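Local coordinates for protein luciferase-like enzymeAMP-CoA-ligase (Zophobas atratus, PDB 4W8O) that probably acts as a luciferase-like AMP-CoA ligase, activating carboxylic acids as adenylates and passing them to coenzyme A, at residues A[121-126]-A[144-149]; A[60-65]-A[157-162]; A[35-40]-A[79-84]. All blocks are in the same frame, centred on the assembly; numbering follows the deposited sequence.

Contact 1: residues A[121-126]-A[144-149]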
# COMPACT_ATOMS: atom_id res chain seq x y z
N ILE A 121 -16.82 -9.22 7.35
CA ILE A 121 -16.47 -8.37 6.21
C ILE A 121 -17.25 -7.06 6.27
O ILE A 121 -18.49 -7.06 6.34
CB ILE A 121 -16.65 -9.09 4.85
CG1 ILE A 121 -16.44 -8.09 3.70
CG2 ILE A 121 -18.02 -9.72 4.73
CD1 ILE A 121 -16.12 -8.76 2.39
N PHE A 122 -16.52 -5.96 6.28
CA PHE A 122 -17.09 -4.61 6.13
C PHE A 122 -17.23 -4.29 4.64
O PHE A 122 -16.26 -4.43 3.89
CB PHE A 122 -16.20 -3.56 6.81
CG PHE A 122 -16.23 -3.62 8.31
CD1 PHE A 122 -15.48 -4.55 9.00
CD2 PHE A 122 -17.00 -2.73 9.04
CE1 PHE A 122 -15.49 -4.61 10.39
CE2 PHE A 122 -17.03 -2.78 10.43
CZ PHE A 122 -16.27 -3.73 11.11
N VAL A 123 -18.41 -3.84 4.24
CA VAL A 123 -18.72 -3.65 2.82
C VAL A 123 -19.46 -2.33 2.55
O VAL A 123 -20.37 -1.96 3.28
CB VAL A 123 -19.55 -4.83 2.29
CG1 VAL A 123 -20.96 -4.82 2.87
CG2 VAL A 123 -19.62 -4.82 0.77
N GLU A 124 -19.05 -1.63 1.50
CA GLU A 124 -19.79 -0.47 1.02
C GLU A 124 -21.13 -0.91 0.46
O GLU A 124 -21.26 -2.04 -0.02
CB GLU A 124 -18.99 0.29 -0.06
CG GLU A 124 -18.70 -0.54 -1.31
CD GLU A 124 -17.92 0.20 -2.38
OE1 GLU A 124 -17.37 1.29 -2.12
OE2 GLU A 124 -17.87 -0.33 -3.51
N GLU A 125 -22.13 -0.03 0.51
CA GLU A 125 -23.46 -0.35 -0.01
C GLU A 125 -23.43 -0.85 -1.46
O GLU A 125 -24.15 -1.77 -1.83
CB GLU A 125 -24.38 0.88 0.07
CG GLU A 125 -24.85 1.19 1.48
CD GLU A 125 -25.72 2.44 1.55
OE1 GLU A 125 -25.83 3.17 0.55
OE2 GLU A 125 -26.30 2.70 2.62
N GLU A 126 -22.55 -0.25 -2.26
CA GLU A 126 -22.47 -0.54 -3.69
C GLU A 126 -21.91 -1.93 -3.99
O GLU A 126 -22.08 -2.45 -5.08
CB GLU A 126 -21.59 0.50 -4.39
CG GLU A 126 -22.09 1.94 -4.30
CD GLU A 126 -21.78 2.63 -2.98
OE1 GLU A 126 -21.12 2.02 -2.10
OE2 GLU A 126 -22.22 3.79 -2.80
N ILE A 144 -21.60 -9.81 7.82
CA ILE A 144 -21.42 -8.64 6.97
C ILE A 144 -21.78 -7.40 7.77
O ILE A 144 -22.78 -7.39 8.48
CB ILE A 144 -22.29 -8.72 5.71
CG1 ILE A 144 -21.80 -9.87 4.79
CG2 ILE A 144 -22.26 -7.39 4.96
CD1 ILE A 144 -22.76 -10.21 3.68
N ILE A 145 -20.96 -6.35 7.67
CA ILE A 145 -21.27 -5.06 8.28
C ILE A 145 -21.18 -4.00 7.19
O ILE A 145 -20.15 -3.90 6.51
CB ILE A 145 -20.33 -4.76 9.47
CG1 ILE A 145 -20.49 -5.83 10.55
CG2 ILE A 145 -20.62 -3.39 10.05
CD1 ILE A 145 -19.60 -5.66 11.76
N VAL A 146 -22.25 -3.24 7.01
CA VAL A 146 -22.37 -2.32 5.88
C VAL A 146 -21.95 -0.91 6.27
O VAL A 146 -22.29 -0.44 7.36
CB VAL A 146 -23.83 -2.29 5.35
CG1 VAL A 146 -24.00 -1.25 4.24
CG2 VAL A 146 -24.25 -3.66 4.86
N PHE A 147 -21.18 -0.25 5.40
CA PHE A 147 -20.93 1.18 5.51
C PHE A 147 -22.16 1.92 5.02
O PHE A 147 -22.22 2.36 3.87
CB PHE A 147 -19.71 1.62 4.69
CG PHE A 147 -18.40 1.11 5.22
CD1 PHE A 147 -17.90 1.57 6.42
CD2 PHE A 147 -17.67 0.16 4.51
CE1 PHE A 147 -16.69 1.10 6.92
CE2 PHE A 147 -16.46 -0.31 4.99
CZ PHE A 147 -15.97 0.16 6.21
N GLY A 148 -23.15 2.06 5.88
CA GLY A 148 -24.40 2.70 5.51
C GLY A 148 -25.54 2.09 6.27
O GLY A 148 -25.38 1.67 7.43
N LYS A 149 -26.70 2.01 5.62
CA LYS A 149 -27.92 1.52 6.25
C LYS A 149 -28.12 0.05 5.91
O LYS A 149 -27.85 -0.38 4.80
CB LYS A 149 -29.13 2.31 5.76
CG LYS A 149 -30.21 2.50 6.81
CD LYS A 149 -29.96 3.78 7.60
CE LYS A 149 -30.51 5.00 6.86
NZ LYS A 149 -29.88 6.27 7.31
O HOH W 1 -21.45 2.53 1.30
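Val123 O is held by one hydrogen bond, from Phe147 N at 2.8 Å, and one weaker CA-H...O contact, from Val146 CA. The N-H points nearly straight at the oxygen (166°) but stands above the carbonyl plane, not on a lone pair. This is the parallel pairing of a beta-alpha-beta unit (strand 120-124, helix 128-138, strand 143-147) in the mixed sheet of an adenylate-forming fold. Two more rungs precede it: Val123 N donates to Ile145 O almost along the C=O axis, at 2.9 Å, and Ile145 N donates to Ile121 O within the carbonyl plane.

Ile121, Val123, Ile144 and Val146 turn to one face, the side covered by helix 128-138. There Val123 CG1, in the crowded position between N and C, crosses obliquely onto Ile144 CG2 at 3.6 Å. Phe122 and Ile145 lie side by side on the other face, pointing the same way. Ile145 CB sits over one face of the Phe122 ring, offset toward its rim, and Ile145 CG2 is 3.7 Å from Phe122 CE2. Phe147 joins them, its CE2 3.7 Å from Phe122 CB and the two rings inclined at 35°; Glu124 N meets the Phe147 ring in plane at its edge. Pro86 of helix 85-92 packs on both rings.

Further along the chain, Glu125 stretches across Val146 CG1, and its OE2 accepts Lys149 N at 3.1 Å through the lone pair away from the other oxygen. Gly148 CA runs close to that oxygen; its backbone angles alone would jam a CB against the preceding carbonyl O, and a CB would also run into Glu125 OE2. A water closes the end of the ladder, accepting from Glu125 N and donating to Phe147 O at 2.7 Å.

Contact 2: residues A[60-65]-A[157-162]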
# COMPACT_ATOMS: atom_id res chain seq x y z
N LEU A 60 -13.50 -1.84 20.57
CA LEU A 60 -14.17 -2.33 21.78
C LEU A 60 -15.43 -3.12 21.41
O LEU A 60 -15.73 -4.12 22.04
CB LEU A 60 -14.52 -1.17 22.73
CG LEU A 60 -13.33 -0.56 23.46
CD1 LEU A 60 -13.71 0.78 24.06
CD2 LEU A 60 -12.82 -1.50 24.55
N ASN A 61 -16.14 -2.69 20.38
CA ASN A 61 -17.31 -3.43 19.92
C ASN A 61 -16.91 -4.73 19.20
O ASN A 61 -17.55 -5.76 19.40
CB ASN A 61 -18.20 -2.55 19.04
CG ASN A 61 -18.97 -1.53 19.86
OD1 ASN A 61 -19.49 -1.85 20.93
ND2 ASN A 61 -19.04 -0.30 19.36
N LEU A 62 -15.86 -4.68 18.39
CA LEU A 62 -15.34 -5.90 17.76
C LEU A 62 -14.94 -6.95 18.80
O LEU A 62 -15.14 -8.15 18.60
CB LEU A 62 -14.15 -5.58 16.85
CG LEU A 62 -14.46 -4.96 15.48
CD1 LEU A 62 -13.17 -4.52 14.80
CD2 LEU A 62 -15.23 -5.91 14.59
N GLN A 63 -14.39 -6.48 19.91
CA GLN A 63 -13.97 -7.32 21.02
C GLN A 63 -15.17 -8.04 21.65
O GLN A 63 -15.11 -9.23 21.96
CB GLN A 63 -13.24 -6.45 22.05
CG GLN A 63 -12.40 -7.17 23.07
CD GLN A 63 -11.53 -6.19 23.86
OE1 GLN A 63 -12.03 -5.27 24.50
NE2 GLN A 63 -10.22 -6.37 23.78
N LYS A 64 -16.26 -7.31 21.82
CA LYS A 64 -17.49 -7.88 22.37
C LYS A 64 -18.10 -8.93 21.43
O LYS A 64 -18.76 -9.86 21.89
CB LYS A 64 -18.51 -6.77 22.66
CG LYS A 64 -18.08 -5.83 23.78
CD LYS A 64 -19.08 -4.70 24.00
CE LYS A 64 -18.68 -3.87 25.21
NZ LYS A 64 -19.54 -2.67 25.38
N LYS A 65 -17.86 -8.78 20.12
CA LYS A 65 -18.29 -9.77 19.13
C LYS A 65 -17.40 -11.02 19.10
O LYS A 65 -17.65 -11.94 18.33
CB LYS A 65 -18.33 -9.17 17.72
CG LYS A 65 -19.39 -8.12 17.48
CD LYS A 65 -19.25 -7.63 16.04
CE LYS A 65 -20.41 -6.75 15.62
NZ LYS A 65 -21.69 -7.48 15.49
N ALA A 157 -22.11 2.47 11.58
CA ALA A 157 -22.59 3.43 12.57
C ALA A 157 -22.85 2.78 13.93
O ALA A 157 -22.58 3.38 14.97
CB ALA A 157 -23.85 4.12 12.06
N GLU A 158 -23.38 1.56 13.92
CA GLU A 158 -23.58 0.79 15.16
C GLU A 158 -22.25 0.44 15.84
O GLU A 158 -22.17 0.47 17.07
CB GLU A 158 -24.34 -0.50 14.88
CG GLU A 158 -25.84 -0.30 14.73
CD GLU A 158 -26.54 -1.43 14.00
OE1 GLU A 158 -25.93 -2.51 13.78
OE2 GLU A 158 -27.72 -1.24 13.65
N MET A 159 -21.24 0.10 15.04
CA MET A 159 -19.92 -0.25 15.58
C MET A 159 -19.19 0.94 16.22
O MET A 159 -18.29 0.74 17.04
CB MET A 159 -19.03 -0.87 14.48
CG MET A 159 -19.49 -2.22 13.94
SD MET A 159 -19.62 -3.50 15.21
CE MET A 159 -17.89 -3.78 15.57
N THR A 160 -19.56 2.17 15.86
CA THR A 160 -18.96 3.37 16.45
C THR A 160 -19.66 3.81 17.74
O THR A 160 -19.27 4.81 18.33
CB THR A 160 -18.97 4.56 15.46
OG1 THR A 160 -20.32 4.91 15.13
CG2 THR A 160 -18.20 4.23 14.18
N LEU A 161 -20.70 3.08 18.17
CA LEU A 161 -21.42 3.44 19.39
C LEU A 161 -20.47 3.35 20.59
O LEU A 161 -19.86 2.31 20.81
CB LEU A 161 -22.62 2.52 19.63
CG LEU A 161 -23.80 2.59 18.65
CD1 LEU A 161 -24.78 1.46 18.94
CD2 LEU A 161 -24.50 3.95 18.69
N PRO A 162 -20.34 4.45 21.35
CA PRO A 162 -19.44 4.43 22.50
C PRO A 162 -19.92 3.49 23.59
O PRO A 162 -21.09 3.54 23.97
CB PRO A 162 -19.45 5.88 22.99
CG PRO A 162 -20.73 6.44 22.50
CD PRO A 162 -21.02 5.75 21.20
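Asn61 leaves the last turn of helix 48-64 with CG anti to its carbonyl carbon, beside the backbone N, which sends the amide toward the end of helix 156-159. Its CB rests on the methyl group of Met159, 3.7 Å from Met159 CE. CG comes within the same distance of Met159 O, and the tip, ND2, grips two carbonyls at once. One hydrogen bond runs 2.7 Å from Asn61 ND2 to Met159 O, with the donor well above that carbonyl plane. The other runs 3.1 Å from Asn61 ND2 to Leu161 O, on a lone pair in the carbonyl plane. Both acceptors lie close to the amide plane of Asn61, so the pair of bonds fixes the rotation of the group as well as its position.

The short helix 156-159 follows strand 154-155, the outermost strand at one end of the eight-stranded sheet, and the end of helix 48-64 comes up beside this short helix, with Lys65 reaching Ile145 of the next strand, 143-147. Between them lies the Met159 side chain, bent at both chi2 (-59°) and chi3 (-71°), so that its methyl folds back against Asn61 CB and Leu62. Its sulfur faces Lys65, tip to tip, with Met159 SD 3.4 Å from Lys65 CE. The Met159 side chain crosses that of Leu62 at about a right angle, Met159 CE lying 3.5 Å from Leu62 CD2. Ile145 touches Met159 as well, and the Lys65 ammonium goes on past the sulfur to form a salt bridge with Glu143. Within the turn that leaves the short helix, Thr160 OG1 donates to Ala157 O at 2.7 Å, while the Thr160 side chain packs on Val58, earlier in helix 48-64.

Contact 3: residues A[35-40]-A[79-84]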
# COMPACT_ATOMS: atom_id res chain seq x y z
N ILE A 35 -4.18 16.75 10.76
CA ILE A 35 -5.20 16.18 9.89
C ILE A 35 -4.73 14.82 9.40
O ILE A 35 -3.73 14.72 8.72
CB ILE A 35 -5.50 17.06 8.65
CG1 ILE A 35 -5.87 18.50 9.04
CG2 ILE A 35 -6.63 16.43 7.83
CD1 ILE A 35 -7.09 18.63 9.93
N CYS A 36 -5.48 13.77 9.73
CA CYS A 36 -5.14 12.41 9.31
C CYS A 36 -5.50 12.16 7.84
O CYS A 36 -4.66 11.73 7.05
CB CYS A 36 -5.86 11.39 10.20
SG CYS A 36 -5.65 9.66 9.73
N GLN A 37 -6.75 12.45 7.49
CA GLN A 37 -7.31 12.11 6.19
C GLN A 37 -8.28 13.19 5.69
O GLN A 37 -9.00 13.84 6.48
CB GLN A 37 -8.03 10.75 6.26
CG GLN A 37 -9.11 10.64 7.34
CD GLN A 37 -9.90 9.34 7.28
OE1 GLN A 37 -9.58 8.44 6.51
NE2 GLN A 37 -10.93 9.24 8.09
N ILE A 38 -8.27 13.37 4.37
CA ILE A 38 -9.14 14.30 3.67
C ILE A 38 -9.78 13.58 2.49
O ILE A 38 -9.07 13.04 1.64
CB ILE A 38 -8.36 15.53 3.13
CG1 ILE A 38 -7.68 16.30 4.26
CG2 ILE A 38 -9.30 16.45 2.35
CD1 ILE A 38 -6.93 17.54 3.79
N ASP A 39 -11.11 13.57 2.45
CA ASP A 39 -11.87 13.20 1.27
C ASP A 39 -11.88 14.36 0.26
O ASP A 39 -12.64 15.32 0.41
CB ASP A 39 -13.30 12.83 1.65
CG ASP A 39 -14.07 12.20 0.51
OD1 ASP A 39 -13.88 12.61 -0.66
OD2 ASP A 39 -14.90 11.31 0.78
N GLY A 40 -11.05 14.25 -0.77
CA GLY A 40 -10.96 15.28 -1.81
C GLY A 40 -12.25 15.54 -2.58
O GLY A 40 -12.45 16.63 -3.10
N ASN A 79 -12.43 4.19 -1.21
CA ASN A 79 -11.91 5.06 -0.16
C ASN A 79 -12.97 6.06 0.32
O ASN A 79 -13.70 6.65 -0.48
CB ASN A 79 -10.65 5.79 -0.63
CG ASN A 79 -9.46 4.86 -0.80
OD1 ASN A 79 -9.21 3.99 0.04
ND2 ASN A 79 -8.71 5.05 -1.87
N SER A 80 -13.05 6.21 1.64
CA SER A 80 -13.97 7.16 2.27
C SER A 80 -13.36 7.55 3.61
O SER A 80 -12.31 7.03 3.98
CB SER A 80 -15.34 6.53 2.49
OG SER A 80 -15.29 5.56 3.54
N LEU A 81 -14.01 8.45 4.35
CA LEU A 81 -13.54 8.76 5.70
C LEU A 81 -13.80 7.63 6.70
O LEU A 81 -13.30 7.68 7.82
CB LEU A 81 -14.18 10.06 6.21
CG LEU A 81 -13.75 11.35 5.51
CD1 LEU A 81 -14.52 12.50 6.14
CD2 LEU A 81 -12.25 11.61 5.62
N ASP A 82 -14.55 6.60 6.30
CA ASP A 82 -14.86 5.49 7.21
C ASP A 82 -14.15 4.17 6.89
O ASP A 82 -14.01 3.33 7.78
CB ASP A 82 -16.36 5.25 7.24
CG ASP A 82 -17.14 6.44 7.79
OD1 ASP A 82 -16.56 7.29 8.48
OD2 ASP A 82 -18.34 6.53 7.52
N ASN A 83 -13.71 3.97 5.64
CA ASN A 83 -13.30 2.63 5.23
C ASN A 83 -12.08 2.08 5.98
O ASN A 83 -11.99 0.87 6.19
CB ASN A 83 -13.10 2.52 3.71
CG ASN A 83 -11.79 3.12 3.25
OD1 ASN A 83 -11.56 4.31 3.42
ND2 ASN A 83 -10.94 2.30 2.64
N SER A 84 -11.17 2.95 6.40
CA SER A 84 -10.00 2.51 7.16
C SER A 84 -10.24 2.40 8.68
O SER A 84 -9.44 1.79 9.39
CB SER A 84 -8.79 3.41 6.87
OG SER A 84 -8.96 4.70 7.42
O HOH W 2 -10.83 6.08 6.09
O HOH W 3 -7.32 6.91 7.32
O HOH W 4 -16.04 10.02 2.93
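Gln37 sets CG in the crowded position between its backbone N and carbonyl carbon (chi1 55°) and then runs out extended (chi2 174°), while Leu81 holds CG anti to its carbonyl carbon (chi1 -68°); the two side chains therefore cross obliquely. Leu81 CD2 lies 3.7 Å from Gln37 CD, across the root of the amide, and Leu81 CG reaches Asp39 CB. At the tip Gln37 NE2 donates to Leu81 O at 2.9 Å, on a lone pair in the carbonyl plane, and also hydrogen-bonds Glu46 OE1.

Gln37 belongs to strand 35-39, where Cys36 and Gln37 both face Glu46 in a classic beta bulge. The opposing residues lie in the loop between strand 72-76 and helix 85-92, so the contact joins the nine-stranded sheet to a connection of the eight-stranded one. The loop is shaped by its own bonds: Ser80 OG accepts from Asp82 N in an ST turn, and Ser80 N donates to Asn83 OD1 at 3.0 Å.

Gln37 OE1 accepts from one water 2.8 Å away, which is also hydrogen-bonded to Ser84 OG. A second water, 2.7 Å from Gln37 OE1, is within bonding distance of Ser80 O and Ser84 OG too and probably shares its two hydrogens among them. An alanine in place of Gln37 would remove the direct bond to Leu81 O and the acceptor for both waters, and would probably loosen the loop against the strand. A third water donates to Asp39 OD2 at 2.8 Å and accepts from Leu81 N, while Asp39 OD1 is held by Asp41 N and Leu42 N.

How the contacts relate
From the N terminus, strand 35-39 comes first and helix 48-64 second, opening contacts 3 and 2 in turn. Contact 3 closes at 79-84, before contact 2 does, so the two cross along the chain; they do not touch, their nearest atoms being about 7 Å apart. Contact 1 then opens and closes within the loop that 157-162 finally shuts, nested inside contact 2 and in series with contact 3. It also lies between them in space: Ile145 and Phe122 pack against Met159, Lys65 and Leu62, while Phe147 lies on Asp82 and Asn83. Together they tie the edge of the eight-stranded sheet to helix 48-64 and to the nine-stranded sheet.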